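Local atomic coordinates of extracellular solute-binding protein (Bordetella parapertussis, PDB entry 3PU5), a protein that probably binds a small solute, perhaps a polyamine, outside the cytoplasm for delivery to a transporter. Residues A91-P94 and E95-A99; W230-T234 and E235-S239. All coordinates share one frame; numbering follows the deposited sequence.

Overall arrangement
From the N terminus, the chain first meets interaction 1, a turn in the loop between helix 67-75 and strand 106-107. Much later, interaction 2 closes the bend joining strand 229-231 to the start of strand 238-246. Both are local contacts in series, so neither nests within nor crosses the other. The centres of interactions 1 and 2 lie about 19 Å apart; the nearest atoms of interactions 1 and 2 are about 6 Å apart and do not touch. K96 reaches I297 and V300, while A237 and S239 bond through their backbones to Q301. Both turns thus lie against the same late loop, which both approach around V300 and Q301, within a fold that probably has the two lobes of periplasmic binding proteins.

Interaction 1 of 2, residues A91-P94 and E95-A99; sequences ADVP and EKFKA
The carbonyl oxygen P94 O takes the N-H of F97 in a bond of 3.1 Å, bent to 151° at the hydrogen. One step along, K98 N bonds to E95 O at 2.9 Å, so two overlapping i to i+3 turns coil the chain directly after the proline.

That coil brings the F97 ring beside P94, the two side chains running alongside and pointing the same way. The proline presents its ring atoms differently: CG sits in the plane of the phenyl ring, at its edge, 3.9 Å from F97 CE2, while CD approaches F97 CD2 at 3.8 Å. One ring face is covered by the lysine next door, whose K96 CG stands 3.9 Å above the plane, over the centre of the F97 ring. V93 completes the apolar patch: with CG1 anti to the backbone N (chi1 179°), this methyl lands 3.7 Å from F97 CB.

The two lysines leave in different directions. K98 bends at chi3 (-86°) and folds back over the turn, setting its CE 3.1 Å from V93 O, and its ammonium group bonds to the backbone carbonyl of L90. K96 instead extends away, its NZ held by the carbonyls of I297 and V300, which would favour a positively charged amine. Through these bonds, backbone pairing of F97 with L107 and V93 resting on S106, the turn joins strand 106-107 to the loop near residue 300. The arrangement is a pair of overlapping i to i+3 turns following a proline, packed round a buried phenylalanine, in a loop leading to strand 106-107 of a fold of the periplasmic binding protein class.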
loop_
_atom_site.group_PDB
_atom_site.type_symbol
_atom_site.label_atom_id
_atom_site.label_comp_id
_atom_site.label_asym_id
_atom_site.label_seq_id
_atom_site.Cartn_x
_atom_site.Cartn_y
_atom_site.Cartn_z
ATOM N N ALA A 91 -17.987 8.869 -2.720
ATOM C CA ALA A 91 -17.943 10.296 -3.039
ATOM C C ALA A 91 -16.818 10.996 -2.284
ATOM O O ALA A 91 -16.329 12.039 -2.718
ATOM C CB ALA A 91 -19.288 10.964 -2.743
ATOM N N ASP A 92 -16.403 10.416 -1.159
ATOM C CA ASP A 92 -15.351 11.008 -0.331
ATOM C C ASP A 92 -13.973 10.387 -0.543
ATOM O O ASP A 92 -13.021 10.713 0.161
ATOM C CB ASP A 92 -15.745 10.927 1.135
ATOM C CG ASP A 92 -17.041 11.645 1.407
ATOM O OD1 ASP A 92 -17.189 12.783 0.915
ATOM O OD2 ASP A 92 -17.915 11.070 2.083
ATOM N N VAL A 93 -13.880 9.490 -1.516
ATOM C CA VAL A 93 -12.619 8.846 -1.848
ATOM C C VAL A 93 -12.071 9.450 -3.138
ATOM O O VAL A 93 -12.735 9.405 -4.168
ATOM C CB VAL A 93 -12.819 7.332 -2.035
ATOM C CG1 VAL A 93 -11.506 6.659 -2.419
ATOM C CG2 VAL A 93 -13.414 6.728 -0.775
ATOM N N PRO A 94 -10.868 10.049 -3.079
ATOM C CA PRO A 94 -10.262 10.603 -4.296
ATOM C C PRO A 94 -10.132 9.573 -5.431
ATOM O O PRO A 94 -9.932 8.383 -5.190
ATOM C CB PRO A 94 -8.881 11.070 -3.820
ATOM C CG PRO A 94 -9.105 11.436 -2.363
ATOM C CD PRO A 94 -10.109 10.401 -1.867
ATOM N N GLU A 95 -10.238 10.051 -6.665
ATOM C CA GLU A 95 -10.256 9.192 -7.844
ATOM C C GLU A 95 -9.056 8.245 -7.957
ATOM O O GLU A 95 -9.194 7.125 -8.437
ATOM C CB GLU A 95 -10.372 10.056 -9.108
ATOM C CG GLU A 95 -10.417 9.275 -10.418
ATOM C CD GLU A 95 -11.547 8.247 -10.472
ATOM O OE1 GLU A 95 -12.641 8.522 -9.924
ATOM O OE2 GLU A 95 -11.337 7.162 -11.071
ATOM N N LYS A 96 -7.881 8.693 -7.532
ATOM C CA LYS A 96 -6.684 7.869 -7.655
ATOM C C LYS A 96 -6.791 6.514 -6.959
ATOM O O LYS A 96 -6.157 5.557 -7.387
ATOM C CB LYS A 96 -5.456 8.609 -7.138
ATOM C CG LYS A 96 -5.483 8.983 -5.671
ATOM C CD LYS A 96 -4.146 9.633 -5.348
ATOM C CE LYS A 96 -4.216 10.508 -4.143
ATOM N NZ LYS A 96 -2.973 11.350 -4.068
ATOM N N PHE A 97 -7.573 6.440 -5.882
ATOM C CA PHE A 97 -7.739 5.192 -5.135
ATOM C C PHE A 97 -8.698 4.239 -5.835
ATOM O O PHE A 97 -8.791 3.058 -5.481
ATOM C CB PHE A 97 -8.225 5.483 -3.714
ATOM C CG PHE A 97 -7.281 6.331 -2.934
ATOM C CD1 PHE A 97 -6.031 5.845 -2.585
ATOM C CD2 PHE A 97 -7.623 7.623 -2.575
ATOM C CE1 PHE A 97 -5.136 6.620 -1.885
ATOM C CE2 PHE A 97 -6.724 8.422 -1.861
ATOM C CZ PHE A 97 -5.479 7.914 -1.517
ATOM N N LYS A 98 -9.406 4.765 -6.828
ATOM C CA LYS A 98 -10.392 3.999 -7.576
ATOM C C LYS A 98 -9.981 3.765 -9.033
ATOM O O LYS A 98 -10.559 2.924 -9.727
ATOM C CB LYS A 98 -11.736 4.732 -7.533
ATOM C CG LYS A 98 -12.206 5.084 -6.121
ATOM C CD LYS A 98 -13.555 5.803 -6.146
ATOM C CE LYS A 98 -13.412 7.299 -6.350
ATOM N NZ LYS A 98 -14.735 7.963 -6.176
ATOM N N ALA A 99 -8.977 4.509 -9.490
ATOM C CA ALA A 99 -8.654 4.578 -10.915
ATOM C C ALA A 99 -8.371 3.238 -11.599
ATOM O O ALA A 99 -8.746 3.049 -12.749
ATOM C CB ALA A 99 -7.502 5.549 -11.166
#

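Interaction 2 of 2, residues W230-T234 and E235-S239; sequences WVDPT and EGAVS
A type I beta turn runs from P233 to G236, closed by G236 N bonding to P233 O at 2.8 Å (149° at the hydrogen), and G236 then leaves with a positive phi of 109°, a conformation suited to glycine. This bend joins strands 229-231 and 238-246, both of which pair antiparallel with strand 111-117.

Across the bend, A237 is the small apolar meeting point. Its CB lies at the edge of the W230 indole, near the ring plane, 3.9 Å from W230 CH2, and the same methyl is 4.0 Å from P233 CD. The indole's NE1 donates a hydrogen bond to G212 O. D232 reaches the A237 backbone indirectly: a water gives a hydrogen to D232 OD1 at 2.6 Å and accepts one from A237 N at 2.8 Å.

At the turn's outer corner the E235 chain bends at chi2 (97°), which carries OE1 back to 3.7 Å from P233 CB. Its carboxylate is gripped at both oxygens, OE1 by W129 N and OE2 by K130 N, where helix 129-138 begins, and the W129 indole N-H hydrogen-bonds to G236 O. Two backbone donors at a helix start would be expected to stabilise a negative charge on E235, while a single water serves both the D232 carboxylate and the A237 N-H.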
loop_
_atom_site.group_PDB
_atom_site.type_symbol
_atom_site.label_atom_id
_atom_site.label_comp_id
_atom_site.label_asym_id
_atom_site.label_seq_id
_atom_site.Cartn_x
_atom_site.Cartn_y
_atom_site.Cartn_z
ATOM N N TRP A 230 11.165 9.415 9.355
ATOM C CA TRP A 230 10.645 9.143 8.019
ATOM C C TRP A 230 10.477 10.451 7.274
ATOM O O TRP A 230 10.016 11.443 7.847
ATOM C CB TRP A 230 9.291 8.444 8.118
ATOM C CG TRP A 230 8.732 7.953 6.807
ATOM C CD1 TRP A 230 9.085 6.823 6.137
ATOM C CD2 TRP A 230 7.701 8.578 6.024
ATOM N NE1 TRP A 230 8.342 6.697 4.986
ATOM C CE2 TRP A 230 7.486 7.765 4.893
ATOM C CE3 TRP A 230 6.942 9.748 6.171
ATOM C CZ2 TRP A 230 6.540 8.083 3.908
ATOM C CZ3 TRP A 230 6.003 10.064 5.190
ATOM C CH2 TRP A 230 5.814 9.230 4.072
ATOM N N VAL A 231 10.851 10.447 6.001
ATOM C CA VAL A 231 10.708 11.617 5.147
ATOM C C VAL A 231 9.545 11.446 4.187
ATOM O O VAL A 231 9.444 10.447 3.485
ATOM C CB VAL A 231 11.980 11.895 4.317
ATOM C CG1 VAL A 231 11.773 13.116 3.438
ATOM C CG2 VAL A 231 13.184 12.107 5.237
ATOM N N ASP A 232 8.667 12.438 4.181
ATOM C CA ASP A 232 7.632 12.578 3.173
ATOM C C ASP A 232 8.286 13.324 2.007
ATOM O O ASP A 232 8.458 14.538 2.067
ATOM C CB ASP A 232 6.478 13.391 3.769
ATOM C CG ASP A 232 5.254 13.416 2.887
ATOM O OD1 ASP A 232 5.283 12.811 1.794
ATOM O OD2 ASP A 232 4.249 14.041 3.298
ATOM N N PRO A 233 8.696 12.594 0.953
ATOM C CA PRO A 233 9.504 13.226 -0.103
ATOM C C PRO A 233 8.726 14.300 -0.855
ATOM O O PRO A 233 7.527 14.138 -1.071
ATOM C CB PRO A 233 9.834 12.056 -1.044
ATOM C CG PRO A 233 9.551 10.798 -0.236
ATOM C CD PRO A 233 8.411 11.182 0.656
ATOM N N THR A 234 9.389 15.376 -1.261
ATOM C CA THR A 234 8.672 16.475 -1.921
ATOM C C THR A 234 7.967 16.064 -3.222
ATOM O O THR A 234 6.937 16.651 -3.578
ATOM C CB THR A 234 9.569 17.728 -2.150
ATOM O OG1 THR A 234 10.723 17.375 -2.921
ATOM C CG2 THR A 234 10.035 18.311 -0.810
ATOM N N GLU A 235 8.498 15.064 -3.923
ATOM C CA GLU A 235 7.852 14.578 -5.150
ATOM C C GLU A 235 6.640 13.711 -4.828
ATOM O O GLU A 235 5.879 13.336 -5.716
ATOM C CB GLU A 235 8.821 13.761 -5.999
ATOM C CG GLU A 235 10.128 14.466 -6.304
ATOM C CD GLU A 235 11.251 14.082 -5.356
ATOM O OE1 GLU A 235 10.961 13.666 -4.215
ATOM O OE2 GLU A 235 12.432 14.203 -5.762
ATOM N N GLY A 236 6.478 13.389 -3.548
ATOM C CA GLY A 236 5.407 12.518 -3.096
ATOM C C GLY A 236 5.915 11.157 -2.650
ATOM O O GLY A 236 6.843 10.603 -3.238
ATOM N N ALA A 237 5.307 10.614 -1.602
ATOM C CA ALA A 237 5.549 9.222 -1.236
ATOM C C ALA A 237 4.811 8.292 -2.217
ATOM O O ALA A 237 3.827 8.686 -2.849
ATOM C CB ALA A 237 5.124 8.962 0.200
ATOM N N VAL A 238 5.310 7.071 -2.360
ATOM C CA VAL A 238 4.730 6.107 -3.284
ATOM C C VAL A 238 3.934 5.113 -2.475
ATOM O O VAL A 238 4.497 4.379 -1.662
ATOM C CB VAL A 238 5.806 5.340 -4.026
ATOM C CG1 VAL A 238 5.195 4.607 -5.214
ATOM C CG2 VAL A 238 6.892 6.288 -4.453
ATOM N N SER A 239 2.629 5.085 -2.714
ATOM C CA SER A 239 1.716 4.418 -1.812
ATOM C C SER A 239 0.972 3.298 -2.489
ATOM O O SER A 239 0.703 3.342 -3.688
ATOM C CB SER A 239 0.731 5.425 -1.244
ATOM O OG SER A 239 1.430 6.482 -0.611
HETATM O O HOH W 1 3.592 12.231 -0.093
#